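PDB 6X42: serine repeat antigen 5 from Plasmodium falciparum, which has the fold of a papain-family cysteine protease and is probably a catalytically inactive pseudo-zymogen. Local coordinates for residues 43-48 and 73-78; 52-57 and 95-100; 83-86 and 91-94. All coordinates share one frame; numbering follows the deposited sequence.

Interaction 1. Residues 43-48 and 73-78; sequences QVEDQG and PTKISA
Lys75 folds the end of its side chain over one carboxylate oxygen of Glu45, so that CD passes 3.4 Å from Glu45 OE2 and the ammonium group drops between two acceptors of the 43-48 segment. One is that same carboxylate oxygen: Lys75 NZ lies 2.8 Å from Glu45 OE2 in a salt bridge and approaches from above the carboxylate plane, 38° out of it. The other is a backbone carbonyl, with Lys75 NZ donating to Gln43 O at 2.7 Å and a C=O...N angle of 137°. A lysine suits this place because its chain can bend where needed; here the turn at chi4 (58°) swings NZ round to the carbonyl while the methylenes stay alongside the carboxylate. Glu45 comes from the opposite direction on a chain extended beyond CG, which carries its carboxylate across to the 73-78 segment. Its second oxygen reaches further along that segment through a water that lies 2.9 Å from Glu45 OE1, to which it can donate, and accepts from Ala78 N at 3.1 Å, next to the N-cap Ser77. Glu45 OE2 also forms a salt bridge with Lys59 of helix 53-68, and Gln43 O takes a further bond from Arg243. The negative charge is therefore shared between two lysines, which would be expected to favour the ionised form of the glutamate. Beyond the polar cluster, Asp46 OD1 accepts from Gly48 N at 2.9 Å, an Asx turn that shapes the chain beside Gln47. In papain-like enzymes the glutamine of this Gln-Gly pair lines the oxyanion hole, and the arrangement is that of the segment leading to the cleft, tied here to the entrance of helix 78-83.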
loop_
_atom_site.group_PDB
_atom_site.type_symbol
_atom_site.label_atom_id
_atom_site.label_comp_id
_atom_site.label_asym_id
_atom_site.label_seq_id
_atom_site.Cartn_x
_atom_site.Cartn_y
_atom_site.Cartn_z
ATOM N N GLN A 43 10.560 6.297 4.823
ATOM C CA GLN A 43 10.973 5.316 5.810
ATOM C C GLN A 43 9.768 4.516 6.287
ATOM O O GLN A 43 8.631 4.989 6.262
ATOM C CB GLN A 43 11.660 5.996 6.986
ATOM C CG GLN A 43 12.993 6.658 6.607
ATOM C CD GLN A 43 13.945 5.707 5.844
ATOM O OE1 GLN A 43 14.474 4.737 6.403
ATOM N NE2 GLN A 43 14.166 6.000 4.560
ATOM N N VAL A 44 10.040 3.291 6.739
ATOM C CA VAL A 44 9.011 2.428 7.300
ATOM C C VAL A 44 8.426 3.054 8.559
ATOM O O VAL A 44 9.137 3.667 9.368
ATOM C CB VAL A 44 9.642 1.055 7.592
ATOM C CG1 VAL A 44 8.721 0.158 8.418
ATOM C CG2 VAL A 44 10.020 0.375 6.281
ATOM N N GLU A 45 7.114 2.909 8.720
ATOM C CA GLU A 45 6.366 3.412 9.866
ATOM C C GLU A 45 5.851 2.259 10.725
ATOM O O GLU A 45 5.880 1.100 10.329
ATOM C CB GLU A 45 5.240 4.339 9.401
ATOM C CG GLU A 45 5.803 5.543 8.640
ATOM C CD GLU A 45 4.774 6.582 8.257
ATOM O OE1 GLU A 45 3.954 6.950 9.108
ATOM O OE2 GLU A 45 4.799 7.063 7.114
ATOM N N ASP A 46 5.426 2.606 11.946
ATOM C CA ASP A 46 4.941 1.661 12.952
ATOM C C ASP A 46 3.542 2.082 13.378
ATOM O O ASP A 46 3.369 3.085 14.084
ATOM C CB ASP A 46 5.904 1.624 14.149
ATOM C CG ASP A 46 5.575 0.558 15.193
ATOM O OD1 ASP A 46 4.505 -0.084 15.114
ATOM O OD2 ASP A 46 6.420 0.403 16.120
ATOM N N GLN A 47 2.533 1.324 12.952
ATOM C CA GLN A 47 1.146 1.601 13.301
ATOM C C GLN A 47 0.828 1.336 14.775
ATOM O O GLN A 47 -0.245 1.739 15.256
ATOM C CB GLN A 47 0.208 0.786 12.432
ATOM C CG GLN A 47 0.187 -0.688 12.749
ATOM C CD GLN A 47 -0.637 -1.491 11.767
ATOM O OE1 GLN A 47 -0.230 -1.746 10.634
ATOM N NE2 GLN A 47 -1.824 -1.887 12.190
ATOM N N GLY A 48 1.716 0.665 15.499
ATOM C CA GLY A 48 1.446 0.368 16.893
ATOM C C GLY A 48 0.271 -0.580 17.036
ATOM O O GLY A 48 -0.042 -1.370 16.142
ATOM N N PRO A 73 9.697 13.385 -0.810
ATOM C CA PRO A 73 9.134 12.252 -0.046
ATOM C C PRO A 73 8.586 12.662 1.321
ATOM O O PRO A 73 9.044 12.217 2.376
ATOM C CB PRO A 73 10.333 11.295 0.045
ATOM C CG PRO A 73 11.532 12.191 0.034
ATOM C CD PRO A 73 11.173 13.350 -0.854
ATOM N N THR A 74 7.558 13.495 1.308
ATOM C CA THR A 74 6.963 14.026 2.532
ATOM C C THR A 74 5.845 13.103 2.984
ATOM O O THR A 74 4.955 12.772 2.202
ATOM C CB THR A 74 6.383 15.418 2.267
ATOM O OG1 THR A 74 7.359 16.242 1.635
ATOM C CG2 THR A 74 5.942 16.048 3.565
ATOM N N LYS A 75 5.884 12.700 4.243
ATOM C CA LYS A 75 4.886 11.771 4.752
ATOM C C LYS A 75 3.554 12.451 5.021
ATOM O O LYS A 75 3.496 13.549 5.584
ATOM C CB LYS A 75 5.371 11.120 6.043
ATOM C CG LYS A 75 6.581 10.251 5.858
ATOM C CD LYS A 75 6.340 9.154 4.850
ATOM C CE LYS A 75 7.399 8.074 4.920
ATOM N NZ LYS A 75 7.486 7.466 6.261
ATOM N N ILE A 76 2.470 11.737 4.680
ATOM C CA ILE A 76 1.102 12.125 5.028
ATOM C C ILE A 76 0.816 11.778 6.487
ATOM O O ILE A 76 1.271 10.753 6.988
ATOM C CB ILE A 76 0.124 11.394 4.087
ATOM C CG1 ILE A 76 0.302 11.886 2.646
ATOM C CG2 ILE A 76 -1.324 11.541 4.551
ATOM C CD1 ILE A 76 -0.320 10.995 1.562
ATOM N N SER A 77 0.028 12.618 7.172
ATOM C CA SER A 77 -0.377 12.325 8.545
ATOM C C SER A 77 -1.424 11.217 8.556
ATOM O O SER A 77 -2.599 11.455 8.267
ATOM C CB SER A 77 -0.942 13.598 9.173
ATOM O OG SER A 77 -1.563 13.323 10.419
ATOM N N ALA A 78 -1.028 10.008 8.952
ATOM C CA ALA A 78 -2.006 8.943 9.135
ATOM C C ALA A 78 -3.009 9.311 10.220
ATOM O O ALA A 78 -4.179 8.925 10.157
ATOM C CB ALA A 78 -1.316 7.640 9.524
HETATM O O HOH W 1 1.745 8.766 9.629
#

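Interaction 2. Residues 52-57 and 95-100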
loop_
_atom_site.group_PDB
_atom_site.type_symbol
_atom_site.label_atom_id
_atom_site.label_comp_id
_atom_site.label_asym_id
_atom_site.label_seq_id
_atom_site.Cartn_x
_atom_site.Cartn_y
_atom_site.Cartn_z
ATOM N N THR A 52 -4.817 0.160 11.925
ATOM C CA THR A 52 -4.778 1.324 11.050
ATOM C C THR A 52 -3.968 1.080 9.779
ATOM O O THR A 52 -3.651 2.036 9.062
ATOM C CB THR A 52 -4.254 2.547 11.810
ATOM O OG1 THR A 52 -3.065 2.147 12.477
ATOM C CG2 THR A 52 -5.293 3.090 12.805
ATOM N N SER A 53 -3.677 -0.180 9.445
ATOM C CA SER A 53 -2.914 -0.445 8.227
ATOM C C SER A 53 -3.607 0.094 6.982
ATOM O O SER A 53 -2.930 0.457 6.012
ATOM C CB SER A 53 -2.629 -1.936 8.052
ATOM O OG SER A 53 -3.807 -2.673 7.730
ATOM N N TRP A 54 -4.942 0.128 6.971
ATOM C CA TRP A 54 -5.644 0.663 5.807
ATOM C C TRP A 54 -5.177 2.084 5.508
ATOM O O TRP A 54 -5.086 2.485 4.341
ATOM C CB TRP A 54 -7.155 0.598 6.020
ATOM C CG TRP A 54 -7.701 1.427 7.157
ATOM C CD1 TRP A 54 -7.634 1.130 8.486
ATOM C CD2 TRP A 54 -8.390 2.665 7.052
ATOM N NE1 TRP A 54 -8.254 2.116 9.215
ATOM C CE2 TRP A 54 -8.725 3.068 8.358
ATOM C CE3 TRP A 54 -8.775 3.474 5.980
ATOM C CZ2 TRP A 54 -9.433 4.235 8.622
ATOM C CZ3 TRP A 54 -9.459 4.641 6.246
ATOM C CH2 TRP A 54 -9.781 5.009 7.559
ATOM N N ILE A 55 -4.877 2.858 6.553
ATOM C CA ILE A 55 -4.397 4.228 6.392
ATOM C C ILE A 55 -2.945 4.243 5.923
ATOM O O ILE A 55 -2.584 4.966 4.993
ATOM C CB ILE A 55 -4.548 5.020 7.703
ATOM C CG1 ILE A 55 -5.963 4.959 8.248
ATOM C CG2 ILE A 55 -4.129 6.476 7.458
ATOM C CD1 ILE A 55 -6.126 5.661 9.617
ATOM N N PHE A 56 -2.079 3.471 6.578
ATOM C CA PHE A 56 -0.666 3.465 6.208
ATOM C C PHE A 56 -0.458 3.007 4.772
ATOM O O PHE A 56 0.305 3.621 4.021
ATOM C CB PHE A 56 0.146 2.623 7.213
ATOM C CG PHE A 56 0.333 3.328 8.543
ATOM C CD1 PHE A 56 -0.574 3.149 9.581
ATOM C CD2 PHE A 56 1.359 4.221 8.725
ATOM C CE1 PHE A 56 -0.447 3.846 10.769
ATOM C CE2 PHE A 56 1.501 4.911 9.919
ATOM C CZ PHE A 56 0.582 4.725 10.940
ATOM N N ALA A 57 -1.133 1.933 4.366
ATOM C CA ALA A 57 -0.921 1.433 3.008
ATOM C C ALA A 57 -1.514 2.380 1.963
ATOM O O ALA A 57 -0.939 2.591 0.882
ATOM C CB ALA A 57 -1.516 0.039 2.875
ATOM N N GLU A 95 -11.003 -1.264 14.999
ATOM C CA GLU A 95 -11.583 -1.760 13.756
ATOM C C GLU A 95 -11.009 -1.014 12.561
ATOM O O GLU A 95 -11.146 0.210 12.456
ATOM C CB GLU A 95 -13.098 -1.565 13.763
ATOM C CG GLU A 95 -13.834 -2.198 14.935
ATOM C CD GLU A 95 -13.832 -3.714 14.909
ATOM O OE1 GLU A 95 -13.618 -4.300 13.829
ATOM O OE2 GLU A 95 -14.025 -4.322 15.991
ATOM N N GLY A 96 -10.438 -1.740 11.638
ATOM C CA GLY A 96 -9.930 -1.122 10.445
ATOM C C GLY A 96 -11.007 -0.956 9.399
ATOM O O GLY A 96 -12.034 -1.624 9.412
ATOM N N SER A 97 -10.746 -0.067 8.457
ATOM C CA SER A 97 -11.683 0.260 7.390
ATOM C C SER A 97 -11.086 -0.171 6.048
ATOM O O SER A 97 -10.560 -1.291 5.962
ATOM C CB SER A 97 -12.056 1.723 7.468
ATOM O OG SER A 97 -13.053 1.985 6.504
ATOM N N SER A 98 -11.134 0.659 5.016
ATOM C CA SER A 98 -10.801 0.217 3.671
ATOM C C SER A 98 -10.170 1.363 2.894
ATOM O O SER A 98 -10.381 2.540 3.219
ATOM C CB SER A 98 -12.057 -0.235 2.923
ATOM O OG SER A 98 -12.881 0.890 2.692
ATOM N N PRO A 99 -9.463 1.053 1.806
ATOM C CA PRO A 99 -9.007 2.115 0.897
ATOM C C PRO A 99 -10.133 2.937 0.317
ATOM O O PRO A 99 -9.945 4.128 0.054
ATOM C CB PRO A 99 -8.234 1.351 -0.190
ATOM C CG PRO A 99 -7.776 0.125 0.517
ATOM C CD PRO A 99 -8.899 -0.254 1.448
ATOM N N MET A 100 -11.303 2.328 0.118
ATOM C CA MET A 100 -12.478 3.079 -0.311
ATOM C C MET A 100 -12.803 4.187 0.678
ATOM O O MET A 100 -13.102 5.320 0.277
ATOM C CB MET A 100 -13.645 2.099 -0.481
ATOM C CG MET A 100 -13.321 0.855 -1.365
ATOM S SD MET A 100 -12.423 -0.590 -0.655
ATOM C CE MET A 100 -11.513 -1.140 -2.091
HETATM O O HOH W 2 -9.312 2.397 11.813
#
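In the papain fold the long central helix begins at the cleft, and the contact lies at that start: Ser53 stands where relatives carry the catalytic cysteine, and Trp54 follows it, as in papain. The indole of Trp54 rests against the backbone of residues 96-98; its chi1 of 63° sets the ring between backbone N and carbonyl carbon, turned toward that loop. Ser97 CB sits over one face, 3.6 Å from the centroid of the six-membered ring and 9° off its normal, a CH-pi contact. Ser97 N lies over the same ring system nearer the pyrrole, 3.3 Å from Trp54 CD1, and Ser98 O comes obliquely to within 3.3 Å of Trp54 CE3. Small residues suit this piece of loop: Gly96 has no side chain, and its CA lies 3.8 Å from Trp54 CD1, while serine brings only one carbon to the ring. Ser97 OG bonds to Glu101. Against the opposite face of the indole lies CG1 of Ile55, the next residue, 3.3 Å above the plane, so the ring is sandwiched. The one polar atom of the indole is satisfied at the edge, where a water lies in the ring plane, accepting from Trp54 NE1 at 2.8 Å and donating to Glu95 O at 2.9 Å. Together with the packing on both faces, the bridge probably helps to hold the indole's rotation. Ser98, at the N-cap of helix 99-109, bonds through OG to Glu101 N. Around this junction Tyr192 of strand 189-193 touches both Trp54 and Pro99, Ile55 packs on helix 78-83, and Pro99 also meets strand 273-280.

Interaction 3. Residues 83-86 and 91-94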
loop_
_atom_site.group_PDB
_atom_site.type_symbol
_atom_site.label_atom_id
_atom_site.label_comp_id
_atom_site.label_asym_id
_atom_site.label_seq_id
_atom_site.Cartn_x
_atom_site.Cartn_y
_atom_site.Cartn_z
ATOM N N ASN A 83 -8.628 10.310 12.352
ATOM C CA ASN A 83 -9.443 11.031 13.316
ATOM C C ASN A 83 -10.468 11.956 12.692
ATOM O O ASN A 83 -11.352 12.426 13.406
ATOM C CB ASN A 83 -8.538 11.813 14.270
ATOM C CG ASN A 83 -7.748 10.889 15.168
ATOM O OD1 ASN A 83 -8.063 9.694 15.273
ATOM N ND2 ASN A 83 -6.738 11.424 15.843
ATOM N N CYS A 84 -10.375 12.229 11.403
ATOM C CA CYS A 84 -11.220 13.212 10.732
ATOM C C CYS A 84 -12.141 12.469 9.771
ATOM O O CYS A 84 -11.688 11.934 8.752
ATOM C CB CYS A 84 -10.347 14.231 10.009
ATOM S SG CYS A 84 -9.240 15.073 11.160
ATOM N N TYR A 85 -13.428 12.431 10.096
ATOM C CA TYR A 85 -14.417 11.742 9.282
ATOM C C TYR A 85 -15.793 12.329 9.575
ATOM O O TYR A 85 -16.031 12.888 10.647
ATOM C CB TYR A 85 -14.388 10.234 9.556
ATOM C CG TYR A 85 -14.604 9.855 11.008
ATOM C CD1 TYR A 85 -15.889 9.739 11.526
ATOM C CD2 TYR A 85 -13.526 9.606 11.856
ATOM C CE1 TYR A 85 -16.112 9.390 12.835
ATOM C CE2 TYR A 85 -13.734 9.248 13.177
ATOM C CZ TYR A 85 -15.037 9.140 13.661
ATOM O OH TYR A 85 -15.290 8.795 14.971
ATOM N N LYS A 86 -16.690 12.214 8.605
ATOM C CA LYS A 86 -18.078 12.624 8.773
ATOM C C LYS A 86 -18.918 11.452 9.295
ATOM O O LYS A 86 -18.568 10.283 9.127
ATOM C CB LYS A 86 -18.631 13.116 7.431
ATOM C CG LYS A 86 -17.913 14.341 6.879
ATOM N N ASP A 91 -15.058 3.278 15.622
ATOM C CA ASP A 91 -14.078 2.632 16.508
ATOM C C ASP A 91 -12.731 2.534 15.774
ATOM O O ASP A 91 -12.346 1.481 15.281
ATOM C CB ASP A 91 -14.570 1.219 16.900
ATOM C CG ASP A 91 -15.872 1.209 17.733
ATOM O OD1 ASP A 91 -16.323 2.285 18.169
ATOM O OD2 ASP A 91 -16.461 0.101 17.952
ATOM N N ARG A 92 -11.973 3.633 15.749
ATOM C CA ARG A 92 -10.840 3.739 14.831
ATOM C C ARG A 92 -9.598 2.969 15.270
ATOM O O ARG A 92 -8.715 2.715 14.445
ATOM C CB ARG A 92 -10.497 5.208 14.593
ATOM C CG ARG A 92 -11.457 5.882 13.629
ATOM C CD ARG A 92 -11.144 5.428 12.222
ATOM N NE ARG A 92 -11.682 6.317 11.206
ATOM C CZ ARG A 92 -12.491 5.930 10.213
ATOM N NH1 ARG A 92 -12.864 4.665 10.089
ATOM N NH2 ARG A 92 -12.904 6.801 9.312
ATOM N N CYS A 93 -9.467 2.623 16.544
ATOM C CA CYS A 93 -8.310 1.823 16.951
ATOM C C CYS A 93 -8.589 0.333 16.805
ATOM O O CYS A 93 -7.750 -0.415 16.292
ATOM C CB CYS A 93 -7.878 2.162 18.380
ATOM S SG CYS A 93 -6.380 1.249 18.889
ATOM N N ASP A 94 -9.782 -0.100 17.193
ATOM C CA ASP A 94 -10.060 -1.525 17.235
ATOM C C ASP A 94 -10.459 -2.085 15.887
ATOM O O ASP A 94 -10.288 -3.280 15.663
ATOM C CB ASP A 94 -11.155 -1.832 18.262
ATOM C CG ASP A 94 -10.638 -1.813 19.689
ATOM O OD1 ASP A 94 -9.428 -1.558 19.879
ATOM O OD2 ASP A 94 -11.436 -2.072 20.615
#
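The phenol ring of Tyr85 and the guanidinium of Arg92 are turned steeply against each other, their planes 71° apart, and they meet obliquely rather than stacking. The nitrogens gather round the root of the ring: Arg92 NH2 lies 3.7 Å from Tyr85 CB, and Arg92 NE lies 3.8 Å from Tyr85 CD2. Behind the charged group, the aliphatic Arg92 CG comes within 4.1 Å of Tyr85 CE2. The two side chains run antiparallel, each heading toward the other's backbone. The first torsion of Tyr85 places CG between its backbone N and carbonyl carbon (chi1 57°), which turns the ring across the loop to the arginine; its hydroxyl then bonds to Lys90 N, bracing the turn between the segments. Arg92 bends at chi2 (-75°), and this fold carries its guanidinium in beside the ring. Both residue types fit: the tyrosine supplies a broad carbon surface with a polar end, the arginine a flat group whose N-H groups remain usable: Arg92 NE donates to Ala82 O at the end of helix 78-83, and NH2 forms a salt bridge with Glu101 of helix 99-109, so the charge of this buried residue is paired. Cys84 and Cys93 fasten the same loop through disulfides to Cys129 and Cys50, the latter matching a disulfide beside the cleft in papain. The whole is a disulfide-braced loop between two helices of the papain-like helical domain.

How the interactions relate
From the N terminus, residues 43-48 lead into helix 53-68, whose first turn belongs to interaction 2; the chain then returns at 73-78, and interaction 1 closes a loop that contains the helix. Interaction 2 opens inside that loop but closes only at 95-100, so the two cross. Interaction 3 (83-86 with 91-94) follows interaction 1 in series and is nested within the loop of interaction 2, as a short loop between helices 78-83 and 99-109. Phe56 touches Glu45 and Gln47, joining interactions 1 and 2, while Arg92 NH1 lies 3.8 Å from Trp54 CZ2, joining 2 and 3. Together they bind three helices of the chain into one unit.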